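Long-range contacts in CCMAN5 (Cellulosimicrobium cellulans, PDB 2XSG), which hydrolyses alpha-mannosidic linkages as a calcium-containing family GH92 mannosidase, an activity that enables mannose-6-phosphate modification of yeast-produced human lysosomal enzymes: residues F195-A199 against V404-R408; V459-Y463 against Y542-Y548; R568-G572 against A581-S585; I624-S629 against L656-D660. All blocks are in the same frame, centred on the assembly; numbering follows the deposited sequence.

Contact 1: F195-A199 against V404-R408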
loop_
_atom_site.group_PDB
_atom_site.type_symbol
_atom_site.label_atom_id
_atom_site.label_comp_id
_atom_site.label_asym_id
_atom_site.label_seq_id
_atom_site.Cartn_x
_atom_site.Cartn_y
_atom_site.Cartn_z
ATOM N N PHE A 195 -0.309 10.361 12.267
ATOM C CA PHE A 195 0.169 8.992 12.124
ATOM C C PHE A 195 1.648 8.972 11.782
ATOM O O PHE A 195 2.105 9.678 10.876
ATOM C CB PHE A 195 -0.628 8.214 11.076
ATOM C CG PHE A 195 -0.188 6.782 10.929
ATOM C CD1 PHE A 195 -0.469 5.840 11.932
ATOM C CD2 PHE A 195 0.542 6.377 9.810
ATOM C CE1 PHE A 195 -0.056 4.503 11.815
ATOM C CE2 PHE A 195 0.959 5.040 9.674
ATOM C CZ PHE A 195 0.655 4.097 10.673
ATOM N N TYR A 196 2.381 8.165 12.544
ATOM C CA TYR A 196 3.819 7.913 12.361
ATOM C C TYR A 196 4.746 9.134 12.455
ATOM O O TYR A 196 5.310 9.390 13.532
ATOM C CB TYR A 196 4.091 7.041 11.114
ATOM C CG TYR A 196 5.449 6.399 11.155
ATOM C CD1 TYR A 196 5.775 5.454 12.163
ATOM C CD2 TYR A 196 6.432 6.749 10.220
ATOM C CE1 TYR A 196 7.041 4.877 12.214
ATOM C CE2 TYR A 196 7.704 6.170 10.258
ATOM C CZ TYR A 196 7.999 5.242 11.256
ATOM O OH TYR A 196 9.245 4.683 11.291
ATOM N N ASN A 197 4.911 9.891 11.365
ATOM C CA ASN A 197 5.821 11.044 11.375
ATOM C C ASN A 197 5.139 12.402 11.429
ATOM O O ASN A 197 5.767 13.394 11.795
ATOM C CB ASN A 197 6.734 11.060 10.134
ATOM C CG ASN A 197 7.841 10.025 10.196
ATOM O OD1 ASN A 197 8.321 9.654 11.269
ATOM N ND2 ASN A 197 8.263 9.563 9.030
ATOM N N ALA A 198 3.878 12.469 11.017
ATOM C CA ALA A 198 3.305 13.763 10.660
ATOM C C ALA A 198 1.862 13.895 11.047
ATOM O O ALA A 198 1.111 12.920 11.025
ATOM C CB ALA A 198 3.437 13.989 9.157
ATOM N N ALA A 199 1.476 15.116 11.389
ATOM C CA ALA A 199 0.076 15.470 11.491
ATOM C C ALA A 199 -0.443 15.757 10.082
ATOM O O ALA A 199 0.354 15.996 9.151
ATOM C CB ALA A 199 -0.102 16.691 12.387
ATOM N N VAL A 404 2.552 8.630 5.814
ATOM C CA VAL A 404 3.429 7.796 6.640
ATOM C C VAL A 404 4.878 8.277 6.614
ATOM O O VAL A 404 5.333 8.870 7.569
ATOM C CB VAL A 404 3.350 6.313 6.255
ATOM C CG1 VAL A 404 4.103 5.442 7.276
ATOM C CG2 VAL A 404 1.886 5.866 6.131
ATOM N N ARG A 405 5.589 8.006 5.522
ATOM C CA ARG A 405 7.050 8.187 5.483
ATOM C C ARG A 405 7.535 8.258 4.026
ATOM O O ARG A 405 6.820 7.831 3.111
ATOM C CB ARG A 405 7.767 7.074 6.270
ATOM C CG ARG A 405 7.593 5.664 5.693
ATOM C CD ARG A 405 8.146 4.578 6.612
ATOM N NE ARG A 405 9.517 4.799 7.056
ATOM C CZ ARG A 405 10.187 4.000 7.881
ATOM N NH1 ARG A 405 9.634 2.892 8.328
ATOM N NH2 ARG A 405 11.433 4.292 8.222
ATOM N N TRP A 406 8.732 8.805 3.809
ATOM C CA TRP A 406 9.121 9.252 2.468
ATOM C C TRP A 406 10.465 8.736 1.978
ATOM O O TRP A 406 10.882 9.070 0.878
ATOM C CB TRP A 406 9.094 10.788 2.397
ATOM C CG TRP A 406 7.786 11.386 2.869
ATOM C CD1 TRP A 406 6.657 11.600 2.116
ATOM C CD2 TRP A 406 7.469 11.810 4.200
ATOM N NE1 TRP A 406 5.657 12.144 2.900
ATOM C CE2 TRP A 406 6.130 12.285 4.180
ATOM C CE3 TRP A 406 8.185 11.837 5.411
ATOM C CZ2 TRP A 406 5.494 12.776 5.324
ATOM C CZ3 TRP A 406 7.553 12.331 6.551
ATOM C CH2 TRP A 406 6.219 12.782 6.499
ATOM N N GLU A 407 11.138 7.911 2.771
ATOM C CA GLU A 407 12.424 7.350 2.348
ATOM C C GLU A 407 12.271 6.584 1.042
ATOM O O GLU A 407 11.229 5.988 0.803
ATOM C CB GLU A 407 13.017 6.415 3.412
ATOM C CG GLU A 407 13.278 7.044 4.774
ATOM C CD GLU A 407 12.168 6.769 5.782
ATOM O OE1 GLU A 407 11.011 6.520 5.381
ATOM O OE2 GLU A 407 12.466 6.811 6.989
ATOM N N ARG A 408 13.328 6.581 0.223
ATOM C CA ARG A 408 13.366 5.893 -1.080
ATOM C C ARG A 408 12.650 6.670 -2.182
ATOM O O ARG A 408 12.604 6.200 -3.324
ATOM C CB ARG A 408 12.828 4.444 -1.035
ATOM C CG ARG A 408 13.399 3.505 0.043
ATOM C CD ARG A 408 14.902 3.257 -0.059
ATOM N NE ARG A 408 15.670 4.219 0.739
ATOM C CZ ARG A 408 15.894 4.133 2.049
ATOM N NH1 ARG A 408 15.403 3.121 2.758
ATOM N NH2 ARG A 408 16.602 5.080 2.665
HETATM O O HOH W 1 3.787 10.565 8.680
HETATM O O HOH W 2 10.762 7.775 8.867
#
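Where two domains meet, a few well-chosen rotamers and two waters can bring a turn and a loop together. Chi1 of F195 is t (-178°) and swings its ring so that F195 CE2 lies 3.8 Å from V404 CG2 at the ring edge. Y196, likewise t, turns the edge of its ring to V404, its CD2 3.6 Å from V404 O and 4.0 Å from V404 CG1. The Y196 OH sits over one face of the R405 guanidinium, 3.5 Å from R405 NH1, at an angle too poor for a hydrogen bond. F195-A198 forms the type II' turn of a two-residue beta hairpin between strands 185-195 and 198-208 of the N-terminal domain, and its tip meets the catalytic-domain loop that leads into helix 409-418. R405 adopts a p, t, m conformation that directs its guanidinium to E407 of the same segment, giving a two-pronged salt bridge: R405 NE to E407 OE1 at 2.8 Å and R405 NH2 to E407 OE2 at 3.0 Å. R405 NH1 is also hydrogen-bonded to a B3P molecule, probably from the crystallisation liquor, and the guanidinium makes a cation-pi contact with W354. Water 2 links N197 ND2 (3.1 Å) to E407 OE2 (2.7 Å), while water 1 lies between F195 O (2.9 Å) and V404 O (2.5 Å). With chi1 m, W406 presents its CH2 edge to A198 CB at 4.0 Å.

Contact 2: V459-Y463 against Y542-Y548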
loop_
_atom_site.group_PDB
_atom_site.type_symbol
_atom_site.label_atom_id
_atom_site.label_comp_id
_atom_site.label_asym_id
_atom_site.label_seq_id
_atom_site.Cartn_x
_atom_site.Cartn_y
_atom_site.Cartn_z
ATOM N N VAL A 459 23.595 0.313 3.143
ATOM C CA VAL A 459 22.957 -0.203 1.923
ATOM C C VAL A 459 21.789 0.679 1.485
ATOM O O VAL A 459 21.535 0.840 0.292
ATOM C CB VAL A 459 22.481 -1.703 2.030
ATOM C CG1 VAL A 459 23.661 -2.674 2.167
ATOM C CG2 VAL A 459 21.511 -1.879 3.169
ATOM N N GLN A 460 21.077 1.255 2.454
ATOM C CA GLN A 460 19.942 2.119 2.148
ATOM C C GLN A 460 20.356 3.402 1.456
ATOM O O GLN A 460 19.754 3.777 0.467
ATOM C CB GLN A 460 19.123 2.414 3.408
ATOM C CG GLN A 460 18.217 1.229 3.780
ATOM C CD GLN A 460 17.387 1.514 5.000
ATOM O OE1 GLN A 460 16.395 2.222 4.924
ATOM N NE2 GLN A 460 17.788 0.966 6.137
ATOM N N ARG A 461 21.391 4.068 1.975
ATOM C CA ARG A 461 21.925 5.259 1.347
ATOM C C ARG A 461 22.472 4.921 -0.046
ATOM O O ARG A 461 22.403 5.740 -0.971
ATOM C CB ARG A 461 23.015 5.900 2.227
ATOM C CG ARG A 461 23.707 7.121 1.620
ATOM C CD ARG A 461 24.299 8.015 2.693
ATOM N NE ARG A 461 23.237 8.652 3.474
ATOM C CZ ARG A 461 23.368 9.137 4.705
ATOM N NH1 ARG A 461 24.540 9.095 5.332
ATOM N NH2 ARG A 461 22.320 9.673 5.315
ATOM N N GLY A 462 23.024 3.727 -0.185
ATOM C CA GLY A 462 23.560 3.290 -1.465
ATOM C C GLY A 462 22.478 3.327 -2.525
ATOM O O GLY A 462 22.677 3.896 -3.600
ATOM N N TYR A 463 21.322 2.737 -2.217
ATOM C CA TYR A 463 20.206 2.736 -3.157
ATOM C C TYR A 463 19.644 4.166 -3.370
ATOM O O TYR A 463 19.337 4.551 -4.496
ATOM C CB TYR A 463 19.116 1.773 -2.686
ATOM C CG TYR A 463 18.330 1.099 -3.793
ATOM C CD1 TYR A 463 18.096 1.740 -5.019
ATOM C CD2 TYR A 463 17.795 -0.176 -3.611
ATOM C CE1 TYR A 463 17.375 1.123 -6.040
ATOM C CE2 TYR A 463 17.049 -0.800 -4.637
ATOM C CZ TYR A 463 16.847 -0.137 -5.844
ATOM O OH TYR A 463 16.123 -0.732 -6.865
ATOM N N TYR A 542 18.912 -8.354 3.990
ATOM C CA TYR A 542 19.507 -7.081 3.590
ATOM C C TYR A 542 20.715 -7.215 2.664
ATOM O O TYR A 542 21.053 -6.257 1.960
ATOM C CB TYR A 542 19.901 -6.270 4.819
ATOM C CG TYR A 542 18.812 -5.412 5.384
ATOM C CD1 TYR A 542 17.883 -5.917 6.300
ATOM C CD2 TYR A 542 18.722 -4.078 5.028
ATOM C CE1 TYR A 542 16.880 -5.098 6.834
ATOM C CE2 TYR A 542 17.729 -3.258 5.549
ATOM C CZ TYR A 542 16.823 -3.769 6.452
ATOM O OH TYR A 542 15.867 -2.911 6.935
ATOM N N HIS A 543 21.372 -8.375 2.649
ATOM C CA HIS A 543 22.509 -8.599 1.741
ATOM C C HIS A 543 22.256 -8.146 0.284
ATOM O O HIS A 543 23.144 -7.547 -0.361
ATOM C CB HIS A 543 22.985 -10.058 1.760
ATOM C CG HIS A 543 24.162 -10.304 0.860
ATOM N ND1 HIS A 543 24.064 -11.010 -0.318
ATOM C CD2 HIS A 543 25.444 -9.872 0.932
ATOM C CE1 HIS A 543 25.240 -11.031 -0.921
ATOM N NE2 HIS A 543 26.094 -10.341 -0.185
ATOM N N TRP A 544 21.047 -8.428 -0.203
ATOM C CA TRP A 544 20.645 -8.228 -1.595
ATOM C C TRP A 544 20.098 -6.815 -1.860
ATOM O O TRP A 544 19.618 -6.540 -2.960
ATOM C CB TRP A 544 19.594 -9.286 -2.012
ATOM C CG TRP A 544 19.967 -10.691 -1.609
ATOM C CD1 TRP A 544 19.485 -11.397 -0.543
ATOM C CD2 TRP A 544 20.912 -11.552 -2.270
ATOM N NE1 TRP A 544 20.075 -12.650 -0.498
ATOM C CE2 TRP A 544 20.959 -12.764 -1.538
ATOM C CE3 TRP A 544 21.732 -11.410 -3.404
ATOM C CZ2 TRP A 544 21.787 -13.828 -1.906
ATOM C CZ3 TRP A 544 22.565 -12.463 -3.760
ATOM C CH2 TRP A 544 22.589 -13.655 -3.005
ATOM N N TYR A 545 20.174 -5.928 -0.865
ATOM C CA TYR A 545 19.468 -4.642 -0.935
ATOM C C TYR A 545 19.846 -3.758 -2.117
ATOM O O TYR A 545 18.974 -3.109 -2.732
ATOM C CB TYR A 545 19.605 -3.847 0.370
ATOM C CG TYR A 545 18.551 -2.773 0.539
ATOM C CD1 TYR A 545 18.752 -1.476 0.050
ATOM C CD2 TYR A 545 17.353 -3.047 1.197
ATOM C CE1 TYR A 545 17.780 -0.483 0.216
ATOM C CE2 TYR A 545 16.374 -2.054 1.370
ATOM C CZ TYR A 545 16.591 -0.789 0.872
ATOM O OH TYR A 545 15.618 0.172 1.047
ATOM N N ASP A 546 21.135 -3.732 -2.443
ATOM C CA ASP A 546 21.608 -2.806 -3.457
ATOM C C ASP A 546 21.347 -3.369 -4.847
ATOM O O ASP A 546 22.263 -3.752 -5.588
ATOM C CB ASP A 546 23.065 -2.388 -3.167
ATOM C CG ASP A 546 23.158 -1.471 -1.957
ATOM O OD1 ASP A 546 22.127 -0.828 -1.630
ATOM O OD2 ASP A 546 24.231 -1.386 -1.334
ATOM N N ALA A 547 20.048 -3.440 -5.164
ATOM C CA ALA A 547 19.555 -4.164 -6.321
ATOM C C ALA A 547 19.867 -3.500 -7.667
ATOM O O ALA A 547 19.562 -4.070 -8.722
ATOM C CB ALA A 547 18.046 -4.432 -6.183
ATOM N N TYR A 548 20.480 -2.318 -7.604
ATOM C CA TYR A 548 20.960 -1.574 -8.768
ATOM C C TYR A 548 22.347 -2.037 -9.228
ATOM O O TYR A 548 22.892 -1.506 -10.202
ATOM C CB TYR A 548 21.002 -0.072 -8.443
ATOM C CG TYR A 548 21.842 0.255 -7.219
ATOM C CD1 TYR A 548 23.168 0.648 -7.340
ATOM C CD2 TYR A 548 21.300 0.150 -5.936
ATOM C CE1 TYR A 548 23.941 0.919 -6.215
ATOM C CE2 TYR A 548 22.049 0.417 -4.823
ATOM C CZ TYR A 548 23.366 0.814 -4.962
ATOM O OH TYR A 548 24.093 1.066 -3.827
#
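An aromatic cluster of Y463, Y545 and Y548 secures helix 455-474 of the catalytic domain, an (alpha/alpha)6 barrel in this family, to the irregular segment between helices 539-542 and 550-556. Y463 places one ring face over Y548, with CD1 of Y463 3.7 Å from CD2 of Y548. The two planes are 52° apart, an oblique meeting. On another flank CD2 of Y463 comes within 3.8 Å of CE1 of Y545. One helical turn earlier, V459 fills the space between two tyrosines, its CG2 lying 4.0 Å from Y542 CD2 and 3.9 Å from Y545 CB. Between these levels G462 leaves room that a side chain would take: an ideal beta carbon there would clash with Y548 OH. The polar ends reach further. Y463 OH bonds A682 O, Y548 OH bonds A488 O, Y542 OH bonds Y535 O, and Q460 OE1 takes bonds from R408 and W354. Tyrosine thus serves twice, its carbon surface packing within this buried interface and its hydroxyl tying neighbouring parts of the fold.

Contact 3: R568-G572 against A581-S585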
loop_
_atom_site.group_PDB
_atom_site.type_symbol
_atom_site.label_atom_id
_atom_site.label_comp_id
_atom_site.label_asym_id
_atom_site.label_seq_id
_atom_site.Cartn_x
_atom_site.Cartn_y
_atom_site.Cartn_z
ATOM N N ARG A 568 21.016 -20.392 -3.599
ATOM C CA ARG A 568 20.484 -21.687 -3.209
ATOM C C ARG A 568 20.330 -21.848 -1.695
ATOM O O ARG A 568 19.305 -22.329 -1.246
ATOM C CB ARG A 568 21.297 -22.829 -3.834
ATOM C CG ARG A 568 21.274 -22.777 -5.374
ATOM C CD ARG A 568 22.103 -23.867 -6.034
ATOM N NE ARG A 568 21.466 -25.163 -5.825
ATOM C CZ ARG A 568 20.709 -25.803 -6.715
ATOM N NH1 ARG A 568 20.499 -25.304 -7.913
ATOM N NH2 ARG A 568 20.178 -26.963 -6.390
ATOM N N HIS A 569 21.332 -21.436 -0.918
ATOM C CA HIS A 569 21.263 -21.488 0.546
ATOM C C HIS A 569 20.182 -20.547 1.116
ATOM O O HIS A 569 19.479 -20.913 2.071
ATOM C CB HIS A 569 22.620 -21.134 1.163
ATOM C CG HIS A 569 22.743 -21.524 2.602
ATOM N ND1 HIS A 569 22.812 -22.838 3.012
ATOM C CD2 HIS A 569 22.804 -20.776 3.729
ATOM C CE1 HIS A 569 22.913 -22.884 4.329
ATOM N NE2 HIS A 569 22.914 -21.646 4.790
ATOM N N MET A 570 20.058 -19.352 0.530
ATOM C CA MET A 570 18.997 -18.379 0.885
ATOM C C MET A 570 17.602 -19.008 0.917
ATOM O O MET A 570 16.754 -18.655 1.745
ATOM C CB MET A 570 18.985 -17.230 -0.119
ATOM C CG MET A 570 18.022 -16.089 0.226
ATOM S SD MET A 570 18.770 -15.048 1.485
ATOM C CE MET A 570 17.472 -13.843 1.746
ATOM N N PHE A 571 17.366 -19.937 0.005
ATOM C CA PHE A 571 16.072 -20.606 -0.092
ATOM C C PHE A 571 16.042 -22.055 0.392
ATOM O O PHE A 571 15.089 -22.789 0.095
ATOM C CB PHE A 571 15.526 -20.469 -1.519
ATOM C CG PHE A 571 15.033 -19.108 -1.810
ATOM C CD1 PHE A 571 13.672 -18.819 -1.735
ATOM C CD2 PHE A 571 15.929 -18.083 -2.103
ATOM C CE1 PHE A 571 13.215 -17.526 -1.973
ATOM C CE2 PHE A 571 15.479 -16.797 -2.337
ATOM C CZ PHE A 571 14.121 -16.519 -2.266
ATOM N N GLY A 572 17.059 -22.447 1.158
ATOM C CA GLY A 572 17.148 -23.795 1.733
ATOM C C GLY A 572 17.024 -24.925 0.724
ATOM O O GLY A 572 16.450 -25.964 1.030
ATOM N N ALA A 581 15.800 -23.747 7.382
ATOM C CA ALA A 581 16.777 -23.409 6.337
ATOM C C ALA A 581 16.284 -22.325 5.362
ATOM O O ALA A 581 16.979 -21.979 4.406
ATOM C CB ALA A 581 17.206 -24.676 5.570
ATOM N N MET A 582 15.081 -21.809 5.606
ATOM C CA MET A 582 14.508 -20.752 4.791
ATOM C C MET A 582 14.989 -19.382 5.288
ATOM O O MET A 582 14.515 -18.889 6.316
ATOM C CB MET A 582 12.970 -20.836 4.825
ATOM C CG MET A 582 12.233 -19.733 4.037
ATOM S SD MET A 582 12.681 -19.603 2.294
ATOM C CE MET A 582 12.333 -21.243 1.636
ATOM N N LEU A 583 15.918 -18.768 4.558
ATOM C CA LEU A 583 16.544 -17.505 5.013
ATOM C C LEU A 583 15.828 -16.289 4.441
ATOM O O LEU A 583 15.947 -15.172 4.970
ATOM C CB LEU A 583 18.035 -17.467 4.641
ATOM C CG LEU A 583 18.859 -18.657 5.142
ATOM C CD1 LEU A 583 20.330 -18.428 4.880
ATOM C CD2 LEU A 583 18.597 -18.936 6.632
ATOM N N HIS A 584 15.076 -16.522 3.366
ATOM C CA HIS A 584 14.216 -15.504 2.780
ATOM C C HIS A 584 12.989 -15.277 3.664
ATOM O O HIS A 584 12.476 -16.225 4.274
ATOM C CB HIS A 584 13.764 -15.965 1.395
ATOM C CG HIS A 584 12.752 -15.068 0.760
ATOM N ND1 HIS A 584 11.475 -15.487 0.442
ATOM C CD2 HIS A 584 12.836 -13.781 0.361
ATOM C CE1 HIS A 584 10.811 -14.486 -0.108
ATOM N NE2 HIS A 584 11.614 -13.440 -0.170
ATOM N N SER A 585 12.512 -14.032 3.727
ATOM C CA SER A 585 11.230 -13.753 4.373
ATOM C C SER A 585 10.180 -13.366 3.349
ATOM O O SER A 585 10.432 -12.513 2.482
ATOM C CB SER A 585 11.349 -12.664 5.435
ATOM O OG SER A 585 10.089 -12.449 6.069
HETATM O O HOH W 3 19.560 -22.373 4.387
#
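A single carbonyl oxygen at the end of a helix does much of the polar work here. M570 O accepts a hydrogen bond from L583 N at 2.9 Å and a weak one from H584 N at 3.2 Å, so two successive amides converge on one acceptor. Water 3 adds a second bridge, donating to H569 O (2.7 Å) and to A581 O (2.6 Å). Both carbonyls, M570 O and H569 O, belong to the last turn of helix 560-570, where later residues of the helix cannot supply all the usual donors. The helix ends in a Schellman motif with G572 at C-prime, its phi of 54° placing it in the left-handed region, and G572 N bonds H569 O at 3.0 Å. The glycine also suits the neighbour, since a beta carbon would clash with A581 O, which already approaches G572 CA to 3.2 Å. Beyond the backbone, F571 collects side chains from the returning segment. H584 CB sits over its face in a CH-pi contact, 4.0 Å from the centroid of the F571 ring, and the H584 ring runs near parallel but slid aside. M582 SD makes an oblique Met-aromatic contact, 5.1 Å from the centroid of the F571 ring. W610 and F598 meet the same phenylalanine. L583 reaches both H569, L583 CD1 to H569 CD2 at 3.6 Å, and M570, whose SD is 4.0 Å from L583 CB.

Contact 4: I624-S629 against L656-D660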
loop_
_atom_site.group_PDB
_atom_site.type_symbol
_atom_site.label_atom_id
_atom_site.label_comp_id
_atom_site.label_asym_id
_atom_site.label_seq_id
_atom_site.Cartn_x
_atom_site.Cartn_y
_atom_site.Cartn_z
ATOM N N ILE A 624 8.531 -13.845 10.535
ATOM C CA ILE A 624 7.413 -12.882 10.583
ATOM C C ILE A 624 7.999 -11.488 10.373
ATOM O O ILE A 624 9.198 -11.366 10.145
ATOM C CB ILE A 624 6.580 -12.984 11.915
ATOM C CG1 ILE A 624 7.494 -13.032 13.150
ATOM C CG2 ILE A 624 5.657 -14.220 11.872
ATOM C CD1 ILE A 624 6.760 -12.934 14.491
ATOM N N ALA A 625 7.170 -10.450 10.413
ATOM C CA ALA A 625 7.605 -9.106 10.042
ATOM C C ALA A 625 8.028 -8.263 11.234
ATOM O O ALA A 625 8.457 -7.129 11.065
ATOM C CB ALA A 625 6.534 -8.395 9.226
ATOM N N THR A 626 7.901 -8.824 12.436
ATOM C CA THR A 626 8.217 -8.116 13.672
ATOM C C THR A 626 8.677 -9.143 14.716
ATOM O O THR A 626 8.640 -10.346 14.458
ATOM C CB THR A 626 7.022 -7.254 14.172
ATOM O OG1 THR A 626 7.473 -6.377 15.198
ATOM C CG2 THR A 626 5.863 -8.147 14.715
ATOM N N GLY A 627 9.153 -8.672 15.866
ATOM C CA GLY A 627 9.720 -9.547 16.897
ATOM C C GLY A 627 8.847 -10.745 17.260
ATOM O O GLY A 627 9.306 -11.889 17.269
ATOM N N SER A 628 7.586 -10.481 17.570
ATOM C CA SER A 628 6.684 -11.546 17.949
ATOM C C SER A 628 5.226 -11.172 17.666
ATOM O O SER A 628 4.890 -9.991 17.484
ATOM C CB SER A 628 6.874 -11.876 19.429
ATOM O OG SER A 628 6.361 -10.838 20.253
ATOM N N SER A 629 4.358 -12.180 17.672
ATOM C CA SER A 629 2.933 -11.993 17.398
ATOM C C SER A 629 2.100 -12.963 18.237
ATOM O O SER A 629 2.410 -14.159 18.317
ATOM C CB SER A 629 2.663 -12.212 15.901
ATOM O OG SER A 629 1.291 -12.480 15.621
ATOM N N LEU A 656 0.160 -13.708 5.688
ATOM C CA LEU A 656 0.772 -14.248 6.897
ATOM C C LEU A 656 0.451 -13.351 8.097
ATOM O O LEU A 656 0.254 -12.145 7.923
ATOM C CB LEU A 656 2.282 -14.326 6.722
ATOM C CG LEU A 656 2.789 -15.325 5.665
ATOM C CD1 LEU A 656 4.270 -15.128 5.460
ATOM C CD2 LEU A 656 2.477 -16.759 6.072
ATOM N N PRO A 657 0.418 -13.928 9.311
ATOM C CA PRO A 657 0.301 -13.052 10.475
ATOM C C PRO A 657 1.505 -12.077 10.502
ATOM O O PRO A 657 2.616 -12.488 10.173
ATOM C CB PRO A 657 0.360 -14.027 11.656
ATOM C CG PRO A 657 1.043 -15.282 11.082
ATOM C CD PRO A 657 0.569 -15.353 9.688
ATOM N N THR A 658 1.252 -10.827 10.907
ATOM C CA THR A 658 2.201 -9.687 10.895
ATOM C C THR A 658 2.510 -9.092 9.505
ATOM O O THR A 658 3.167 -8.042 9.399
ATOM C CB THR A 658 3.582 -9.994 11.526
ATOM O OG1 THR A 658 4.336 -10.801 10.611
ATOM C CG2 THR A 658 3.483 -10.658 12.901
ATOM N N MET A 659 2.090 -9.768 8.450
ATOM C CA MET A 659 2.440 -9.347 7.099
ATOM C C MET A 659 1.505 -8.239 6.610
ATOM O O MET A 659 0.494 -8.508 5.985
ATOM C CB MET A 659 2.412 -10.555 6.161
ATOM C CG MET A 659 2.677 -10.247 4.681
ATOM S SD MET A 659 2.675 -11.802 3.777
ATOM C CE MET A 659 2.776 -11.205 2.094
ATOM N N ASP A 660 1.826 -6.991 6.943
ATOM C CA ASP A 660 0.985 -5.859 6.558
ATOM C C ASP A 660 1.112 -5.662 5.061
ATOM O O ASP A 660 2.180 -5.889 4.508
ATOM C CB ASP A 660 1.435 -4.596 7.293
ATOM C CG ASP A 660 1.205 -4.681 8.786
ATOM O OD1 ASP A 660 0.268 -5.404 9.195
ATOM O OD2 ASP A 660 1.969 -4.049 9.556
#
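Neither segment forms a helix or strand, yet both have defined backbones. L656-M659 is a type II beta turn closed by M659 N to L656 O at 3.0 Å, with T658 at positive phi (73°), and it overlaps an inverse gamma turn centred on M659. The other segment, I624-S629, curls away from the end of strand 618-623, bringing A625 CA within 5.5 Å of T658 CA. T658, in its p rotamer, joins the two: its OG1 accepts a hydrogen bond from A625 N at 2.9 Å. The same T658 OG1 donates a very short one to P657 O at 2.4 Å. Its methyl CG2 faces the loop, 3.5 Å from S629 CB and 3.9 Å from T626 CG2, while the S629 hydroxyl turns to A631 N. This pairing of a turn with a loop borders the calcium site: the A625 side chain is about 5 Å from the ion, and D662, which binds it with N588 and E589, lies two residues beyond D660.

Overall arrangement
Chemistry differs even among the three buried contacts. Contact 1, partly buried at the seam between N-terminal and catalytic domains, combines apolar contacts with waters, beside a salt bridge internal to one segment. Contact 2 is buried and dominated by tyrosine carbon surfaces. Contact 3, also buried but farthest from the chain centre, folds a helix end onto its own succeeding loop through backbone hydrogen bonds. Contact 4 is mostly buried beside the calcium and turns on one threonine hydroxyl. R408 NH1 of contact 1 reaches Q460 OE1 of contact 2 at 2.5 Å, a probable hydrogen bond, and W544 of contact 2 packs on M570 of contact 3. Contacts 3 and 4 approach to about 4 Å between nearest atoms without touching.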